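Local coordinates for glycosyl hydrolase family 61, 2 protein (Heterobasidion irregulare TC 32-1, PDB 5NNS), which cleaves crystalline and amorphous polysaccharides by copper-dependent oxidation of glycosidic bonds at C1, using a reducing agent with hydrogen peroxide or dioxygen as cosubstrate, at residues A181-Y187 against P220-Q224; S46-N50 against T101-W106. All blocks are in the same frame, centred on the assembly; numbering follows the deposited sequence.

Contact 1 of 2, residues A181-Y187 against P220-Q224. With AKR (acrylic acid), chain N.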
ATOM      1  N   ALA A 181       5.294 -11.353  17.700  1.00 26.25           N
ATOM      2  CA  ALA A 181       6.298 -11.432  16.641  1.00 25.28           C
ATOM      3  C   ALA A 181       6.476 -10.073  15.958  1.00 25.18           C
ATOM      4  O   ALA A 181       5.504  -9.342  15.746  1.00 24.57           O
ATOM      5  CB  ALA A 181       5.914 -12.495  15.627  1.00 24.98           C
ATOM      6  N   THR A 182       7.730  -9.735  15.653  1.00 24.90           N
ATOM      7  CA  THR A 182       8.081  -8.546  14.871  1.00 24.76           C
ATOM      8  C   THR A 182       8.973  -8.976  13.710  1.00 24.01           C
ATOM      9  O   THR A 182       9.772  -9.893  13.871  1.00 22.96           O
ATOM     10  CB  THR A 182       8.857  -7.515  15.712  1.00 24.76           C
ATOM     11  OG1 THR A 182       9.990  -8.152  16.310  1.00 25.13           O
ATOM     12  CG2 THR A 182       7.982  -6.920  16.812  1.00 25.42           C
ATOM     13  N   PRO A 183       8.864  -8.307  12.544  1.00 24.57           N
ATOM     14  CA  PRO A 183       9.745  -8.702  11.442  1.00 24.65           C
ATOM     15  C   PRO A 183      11.220  -8.421  11.753  1.00 24.26           C
ATOM     16  O   PRO A 183      11.520  -7.363  12.316  1.00 24.87           O
ATOM     17  CB  PRO A 183       9.273  -7.838  10.258  1.00 24.75           C
ATOM     18  CG  PRO A 183       8.167  -6.983  10.753  1.00 24.85           C
ATOM     19  CD  PRO A 183       8.121  -7.070  12.243  1.00 25.21           C
ATOM     20  N   PRO A 184      12.132  -9.356  11.402  1.00 23.42           N
ATOM     21  CA  PRO A 184      13.571  -9.066  11.509  1.00 23.09           C
ATOM     22  C   PRO A 184      14.006  -7.863  10.654  1.00 22.82           C
ATOM     23  O   PRO A 184      13.309  -7.484   9.709  1.00 23.03           O
ATOM     24  CB  PRO A 184      14.243 -10.350  10.998  1.00 23.30           C
ATOM     25  CG  PRO A 184      13.204 -11.417  11.080  1.00 23.57           C
ATOM     26  CD  PRO A 184      11.878 -10.731  10.924  1.00 23.61           C
ATOM     27  N   ALA A 185      15.157  -7.288  10.996  1.00 22.51           N
ATOM     28  CA  ALA A 185      15.673  -6.080  10.349  1.00 22.16           C
ATOM     29  C   ALA A 185      15.786  -6.172   8.821  1.00 21.83           C
ATOM     30  O   ALA A 185      15.578  -5.182   8.142  1.00 22.39           O
ATOM     31  CB  ALA A 185      17.018  -5.699  10.951  1.00 22.04           C
ATOM     32  N   SER A 186      16.093  -7.355   8.291  1.00 22.05           N
ATOM     33  CA  SER A 186      16.208  -7.565   6.835  1.00 22.04           C
ATOM     34  C   SER A 186      14.919  -7.366   6.026  1.00 21.59           C
ATOM     35  O   SER A 186      14.992  -7.114   4.827  1.00 21.75           O
ATOM     36  CB  SER A 186      16.759  -8.964   6.540  1.00 22.18           C
ATOM     37  OG  SER A 186      15.934  -9.958   7.122  1.00 22.91           O
ATOM     38  N   TYR A 187      13.754  -7.496   6.665  1.00 20.99           N
ATOM     39  CA  TYR A 187      12.458  -7.238   6.005  1.00 20.08           C
ATOM     40  C   TYR A 187      12.026  -5.782   6.091  1.00 19.35           C
ATOM     41  O   TYR A 187      11.074  -5.390   5.421  1.00 18.63           O
ATOM     42  CB  TYR A 187      11.362  -8.095   6.627  1.00 20.29           C
ATOM     43  CG  TYR A 187      11.542  -9.565   6.394  1.00 20.60           C
ATOM     44  CD1 TYR A 187      12.350 -10.328   7.233  1.00 20.68           C
ATOM     45  CD2 TYR A 187      10.903 -10.201   5.332  1.00 20.75           C
ATOM     46  CE1 TYR A 187      12.514 -11.686   7.025  1.00 21.03           C
ATOM     47  CE2 TYR A 187      11.060 -11.560   5.110  1.00 20.94           C
ATOM     48  CZ  TYR A 187      11.865 -12.301   5.959  1.00 21.20           C
ATOM     49  OH  TYR A 187      12.025 -13.651   5.749  1.00 20.94           O
ATOM     50  N   PRO A 220      11.135  -5.045  -0.225  1.00 13.61           N
ATOM     51  CA  PRO A 220      11.650  -6.224   0.477  1.00 13.77           C
ATOM     52  C   PRO A 220      10.837  -7.496   0.234  1.00 13.89           C
ATOM     53  O   PRO A 220       9.795  -7.469  -0.430  1.00 13.37           O
ATOM     54  CB  PRO A 220      11.568  -5.804   1.951  1.00 13.68           C
ATOM     55  CG  PRO A 220      10.388  -4.903   2.002  1.00 13.61           C
ATOM     56  CD  PRO A 220      10.431  -4.137   0.699  1.00 13.78           C
ATOM     57  N   ALA A 221      11.330  -8.605   0.781  1.00 14.20           N
ATOM     58  CA  ALA A 221      10.578  -9.856   0.801  1.00 14.42           C
ATOM     59  C   ALA A 221       9.346  -9.700   1.688  1.00 14.58           C
ATOM     60  O   ALA A 221       9.270  -8.785   2.524  1.00 13.56           O
ATOM     61  CB  ALA A 221      11.447 -11.005   1.296  1.00 14.33           C
ATOM     62  N   VAL A 222       8.386 -10.597   1.479  1.00 14.83           N
ATOM     63  CA  VAL A 222       7.135 -10.594   2.226  1.00 15.20           C
ATOM     64  C   VAL A 222       7.334 -11.282   3.576  1.00 15.72           C
ATOM     65  O   VAL A 222       7.914 -12.369   3.652  1.00 15.89           O
ATOM     66  CB  VAL A 222       6.004 -11.277   1.426  1.00 15.08           C
ATOM     67  CG1 VAL A 222       4.716 -11.361   2.240  1.00 15.12           C
ATOM     68  CG2 VAL A 222       5.756 -10.519   0.133  1.00 14.99           C
ATOM     69  N   TRP A 223       6.856 -10.627   4.633  1.00 16.43           N
ATOM     70  CA  TRP A 223       6.859 -11.175   5.983  1.00 16.97           C
ATOM     71  C   TRP A 223       5.446 -11.655   6.333  1.00 17.57           C
ATOM     72  O   TRP A 223       4.565 -10.848   6.629  1.00 17.40           O
ATOM     73  CB  TRP A 223       7.356 -10.129   6.981  1.00 16.94           C
ATOM     74  CG  TRP A 223       7.570 -10.679   8.355  1.00 17.38           C
ATOM     75  CD1 TRP A 223       8.631 -11.427   8.787  1.00 17.64           C
ATOM     76  CD2 TRP A 223       6.702 -10.528   9.483  1.00 17.67           C
ATOM     77  NE1 TRP A 223       8.475 -11.752  10.116  1.00 17.72           N
ATOM     78  CE2 TRP A 223       7.299 -11.213  10.568  1.00 17.81           C
ATOM     79  CE3 TRP A 223       5.476  -9.877   9.684  1.00 17.65           C
ATOM     80  CZ2 TRP A 223       6.715 -11.258  11.838  1.00 17.87           C
ATOM     81  CZ3 TRP A 223       4.890  -9.932  10.941  1.00 17.78           C
ATOM     82  CH2 TRP A 223       5.511 -10.615  12.004  1.00 17.95           C
ATOM     83  N   GLN A 224       5.251 -12.973   6.288  1.00 18.57           N
ATOM     84  CA  GLN A 224       3.963 -13.603   6.595  1.00 19.52           C
ATOM     85  C   GLN A 224       3.711 -13.915   8.084  1.00 20.11           C
ATOM     86  O   GLN A 224       2.643 -14.421   8.423  1.00 20.52           O
ATOM     87  CB  GLN A 224       3.781 -14.866   5.745  1.00 20.32           C
ATOM     88  CG  GLN A 224       3.426 -14.555   4.301  1.00 20.74           C
ATOM     89  CD  GLN A 224       3.331 -15.789   3.441  1.00 20.94           C
ATOM     90  OE1 GLN A 224       4.323 -16.459   3.206  1.00 20.94           O
ATOM     91  NE2 GLN A 224       2.129 -16.090   2.956  1.00 22.11           N
TER
HETATM   92  CA  AKR N 312      10.650 -10.675  -3.634  1.00 35.27           C
HETATM   93  CB  AKR N 312      11.804 -11.318  -3.533  1.00 35.16           C
HETATM   94  C   AKR N 312      10.569  -9.198  -3.526  1.00 35.50           C
HETATM   95  O   AKR N 312      11.604  -8.524  -3.334  1.00 36.41           O
HETATM   96  OXT AKR N 312       9.459  -8.633  -3.629  1.00 33.78           O
HETATM   97  O   HOH W   1      13.818  -8.352   2.483  1.00 13.18           O
HETATM   98  O   HOH W   2       8.987  -6.830   4.437  1.00  9.03           O
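In this AA9 monooxygenase, whose core is a beta-sandwich of the E-set clan, two loop segments that follow strand 165-176 pack on each other through an aromatic and proline cluster. Trp223 contributes the largest buried area, 122 Å², and Tyr187 follows with 105 Å² of the 371 Å² total. The t rotamer of Trp223 (chi1 -172°, chi2 78°) extends the indole along Ala181-Pro184. Pro183 CB sits 3.7 Å from the centroid of the five-membered ring and only 6° off its normal, a CH-pi contact over the face; Pro184 CD approaches Trp223 NE1 to 3.6 Å, and Ala181 CB lies 4.1 Å from Trp223 CZ2 on the six-membered ring. Phe107 of strand 106-116 also meets the indole, nearly perpendicularly, and a Trp223-Lys108 backbone hydrogen bond helps tie the C-terminal tail to the sandwich.

Tyr187 closes the 3-10 turn 185-187, where Tyr187 N donates to Pro184 O at 3.1 Å. Its CA-CB bond runs sideways, yet with chi1 at -66° (m) the phenol reaches the other segment and receives the indole edge on its face: centroids 5.2 Å apart and planes at 67° define a T-shaped pair. Ala221 CB meets Tyr187 CE2 at 3.9 Å.

Direct polar bonding between the segments is absent, and water takes its place at the Pro220-Ala221 end. Pro220 O, 3.4 Å from AKR OXT, borders the acrylic acid pocket. One water joins Ser186 O (2.9 Å) to Ala221 N (3.0 Å). The second donates to both Tyr187 O and Ala221 O, at 2.7 Å each.

Contact 2 of 2, residues S46-N50 against T101-W106; sequences SISCN and TSSLEW
Ser48, Cys49 and Thr101 carry most of this small buried interface, with 62, 44 and 39 Å² of a 194 Å² total. The closest CA atoms across it are those of Ser48 and Ser102, 5.8 Å apart. Segment 46-50 has no regular helix or strand: Ser48 has phi/psi -62/-54, Cys49 turns to -131/24, and Asn50 takes a positive phi of 73°. Opposite, 101-103 forms a 3-10 turn in which Leu104 N donates to Thr101 O at 3.3 Å; Leu104 to Trp106 then have extended backbone angles (-83/163, -98/112, -98/133).

Ser48 (chi1 57°) and Thr101 (chi1 61°) both adopt p and point CB toward the other segment, so their hydroxyls meet in a hydrogen bond, Ser48 OG to Thr101 OG1 at 2.8 Å. Cys49, with chi1 -63° (m), places SG 3.4 Å from Thr101 OG1 and 4.1 Å from Trp106 CH2. Trp106 (chi1 -61°, chi2 90°) brings CZ2 to 3.9 Å from Ser48 CB; a weak hydrogen bond (3.2 Å, 134°) brings its NE1 back to Thr101 O. The sulfur lies 5.3 Å from the centroid of the indole six-membered ring, 68° off the normal.

Cys49 SG forms a disulfide with Cys170 of strand 165-176. The arrangement combines a buried hydroxyl pair with an oblique Cys sulfur-aromatic contact made by a disulfide sulfur, the bridge that ties loop 46-50 to the AA9 beta-sandwich.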
ATOM      1  N   SER A  46       7.004  11.968   0.132  1.00 15.57           N
ATOM      2  CA  SER A  46       5.641  11.594   0.534  1.00 15.70           C
ATOM      3  C   SER A  46       5.152  10.239  -0.020  1.00 15.48           C
ATOM      4  O   SER A  46       3.949   9.963  -0.013  1.00 15.45           O
ATOM      5  CB  SER A  46       4.680  12.700   0.093  1.00 15.79           C
ATOM      6  OG  SER A  46       5.037  13.936   0.689  1.00 16.28           O
ATOM      7  N   ILE A  47       6.066   9.390  -0.488  1.00 15.27           N
ATOM      8  CA  ILE A  47       5.670   8.109  -1.087  1.00 15.10           C
ATOM      9  C   ILE A  47       5.089   7.113  -0.067  1.00 14.78           C
ATOM     10  O   ILE A  47       4.373   6.188  -0.463  1.00 14.23           O
ATOM     11  CB  ILE A  47       6.814   7.472  -1.922  1.00 15.17           C
ATOM     12  CG1 ILE A  47       6.245   6.422  -2.903  1.00 15.18           C
ATOM     13  CG2 ILE A  47       7.908   6.899  -1.019  1.00 15.15           C
ATOM     14  CD1 ILE A  47       7.208   5.968  -3.977  1.00 15.37           C
ATOM     15  N   SER A  48       5.366   7.311   1.230  1.00 14.64           N
ATOM     16  CA  SER A  48       4.822   6.442   2.276  1.00 14.81           C
ATOM     17  C   SER A  48       3.295   6.477   2.333  1.00 14.95           C
ATOM     18  O   SER A  48       2.658   5.427   2.262  1.00 14.50           O
ATOM     19  CB  SER A  48       5.400   6.775   3.656  1.00 14.83           C
ATOM     20  OG  SER A  48       5.173   8.128   4.005  1.00 15.27           O
ATOM     21  N   CYS A  49       2.716   7.676   2.447  1.00 15.42           N
ATOM     22  CA  CYS A  49       1.263   7.822   2.597  1.00 15.69           C
ATOM     23  C   CYS A  49       0.621   8.842   1.658  1.00 15.77           C
ATOM     24  O   CYS A  49      -0.473   9.343   1.930  1.00 15.71           O
ATOM     25  CB  CYS A  49       0.934   8.111   4.065  1.00 16.00           C
ATOM     26  SG  CYS A  49       1.420   6.754   5.153  1.00 16.54           S
ATOM     27  N   ASN A  50       1.287   9.092   0.525  1.00 15.71           N
ATOM     28  CA  ASN A  50       0.826  10.007  -0.525  1.00 15.43           C
ATOM     29  C   ASN A  50       0.957  11.471  -0.115  1.00 15.45           C
ATOM     30  O   ASN A  50       1.425  11.770   0.978  1.00 15.28           O
ATOM     31  CB  ASN A  50      -0.616   9.686  -0.969  1.00 15.16           C
ATOM     32  CG  ASN A  50      -0.803   9.778  -2.476  1.00 14.92           C
ATOM     33  OD1 ASN A  50      -0.219  10.648  -3.140  1.00 14.58           O
ATOM     34  ND2 ASN A  50      -1.632   8.894  -3.023  1.00 14.64           N
ATOM     35  N   THR A 101       5.162   9.417   8.929  1.00 20.34           N
ATOM     36  CA  THR A 101       5.116   8.095   8.283  1.00 19.82           C
ATOM     37  C   THR A 101       6.389   7.788   7.476  1.00 19.69           C
ATOM     38  O   THR A 101       6.766   6.617   7.329  1.00 19.19           O
ATOM     39  CB  THR A 101       3.853   7.908   7.404  1.00 19.28           C
ATOM     40  OG1 THR A 101       3.836   8.876   6.354  1.00 18.70           O
ATOM     41  CG2 THR A 101       2.573   8.029   8.248  1.00 19.13           C
ATOM     42  N   SER A 102       7.052   8.840   6.985  1.00 19.61           N
ATOM     43  CA  SER A 102       8.338   8.716   6.285  1.00 19.68           C
ATOM     44  C   SER A 102       9.503   8.246   7.169  1.00 19.81           C
ATOM     45  O   SER A 102      10.532   7.816   6.640  1.00 19.86           O
ATOM     46  CB  SER A 102       8.718  10.040   5.615  1.00 19.71           C
ATOM     47  OG  SER A 102       8.840  11.082   6.569  1.00 19.84           O
ATOM     48  N   SER A 103       9.351   8.333   8.493  1.00 19.62           N
ATOM     49  CA  SER A 103      10.372   7.868   9.435  1.00 19.32           C
ATOM     50  C   SER A 103      10.172   6.431   9.912  1.00 18.65           C
ATOM     51  O   SER A 103      11.010   5.917  10.647  1.00 18.47           O
ATOM     52  CB  SER A 103      10.421   8.797  10.653  1.00 19.56           C
ATOM     53  OG  SER A 103       9.271   8.633  11.464  1.00 20.18           O
ATOM     54  N   LEU A 104       9.083   5.781   9.504  1.00 17.98           N
ATOM     55  CA  LEU A 104       8.741   4.466  10.041  1.00 17.55           C
ATOM     56  C   LEU A 104       9.491   3.344   9.339  1.00 17.38           C
ATOM     57  O   LEU A 104      10.052   3.526   8.249  1.00 16.57           O
ATOM     58  CB  LEU A 104       7.232   4.219   9.957  1.00 17.57           C
ATOM     59  CG  LEU A 104       6.350   5.314  10.580  1.00 17.77           C
ATOM     60  CD1 LEU A 104       4.883   4.926  10.467  1.00 17.71           C
ATOM     61  CD2 LEU A 104       6.731   5.594  12.031  1.00 17.78           C
ATOM     62  N   GLU A 105       9.497   2.183   9.994  1.00 17.33           N
ATOM     63  CA  GLU A 105      10.068   0.961   9.441  1.00 17.34           C
ATOM     64  C   GLU A 105       8.954   0.117   8.840  1.00 16.53           C
ATOM     65  O   GLU A 105       8.111  -0.419   9.564  1.00 16.44           O
ATOM     66  CB  GLU A 105      10.803   0.178  10.523  1.00 18.13           C
ATOM     67  CG  GLU A 105      12.146   0.773  10.889  1.00 18.86           C
ATOM     68  CD  GLU A 105      12.798   0.026  12.033  1.00 19.86           C
ATOM     69  OE1 GLU A 105      12.391   0.245  13.197  1.00 21.15           O
ATOM     70  OE2 GLU A 105      13.720  -0.777  11.766  1.00 20.41           O
ATOM     71  N   TRP A 106       8.966  -0.001   7.516  1.00 15.69           N
ATOM     72  CA  TRP A 106       7.895  -0.660   6.767  1.00 15.05           C
ATOM     73  C   TRP A 106       8.259  -2.088   6.435  1.00 14.99           C
ATOM     74  O   TRP A 106       9.364  -2.348   5.954  1.00 14.87           O
ATOM     75  CB  TRP A 106       7.619   0.096   5.467  1.00 14.65           C
ATOM     76  CG  TRP A 106       7.186   1.474   5.724  1.00 14.44           C
ATOM     77  CD1 TRP A 106       7.982   2.575   5.837  1.00 14.41           C
ATOM     78  CD2 TRP A 106       5.846   1.919   5.945  1.00 14.26           C
ATOM     79  NE1 TRP A 106       7.217   3.690   6.091  1.00 14.37           N
ATOM     80  CE2 TRP A 106       5.901   3.312   6.172  1.00 14.27           C
ATOM     81  CE3 TRP A 106       4.600   1.278   5.964  1.00 14.29           C
ATOM     82  CZ2 TRP A 106       4.758   4.078   6.413  1.00 14.30           C
ATOM     83  CZ3 TRP A 106       3.456   2.043   6.202  1.00 14.23           C
ATOM     84  CH2 TRP A 106       3.547   3.428   6.426  1.00 14.37           C
TER

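Overall arrangement
Contacts 1 and 2 lie in series along the chain, their centres 17 Å apart and their nearest atoms about 4 Å apart without touching. Contact 2 is the deeper, 10 Å from the chain centre, with four of its five touching residues buried; contact 1, at 16 Å, is partly buried and holds three exposed residues among nine. Strand 106-116 relates them: the 101-106 segment leads into it, while Phe107 and Lys108 meet Trp223 of the C-terminal tail. The chemistry follows the depth. A direct hydroxyl pair and a disulfide cysteine serve the interior, whereas proline-aromatic packing, with waters linking the two backbones, serves the periphery, where Pro220 also borders the acrylic acid pocket.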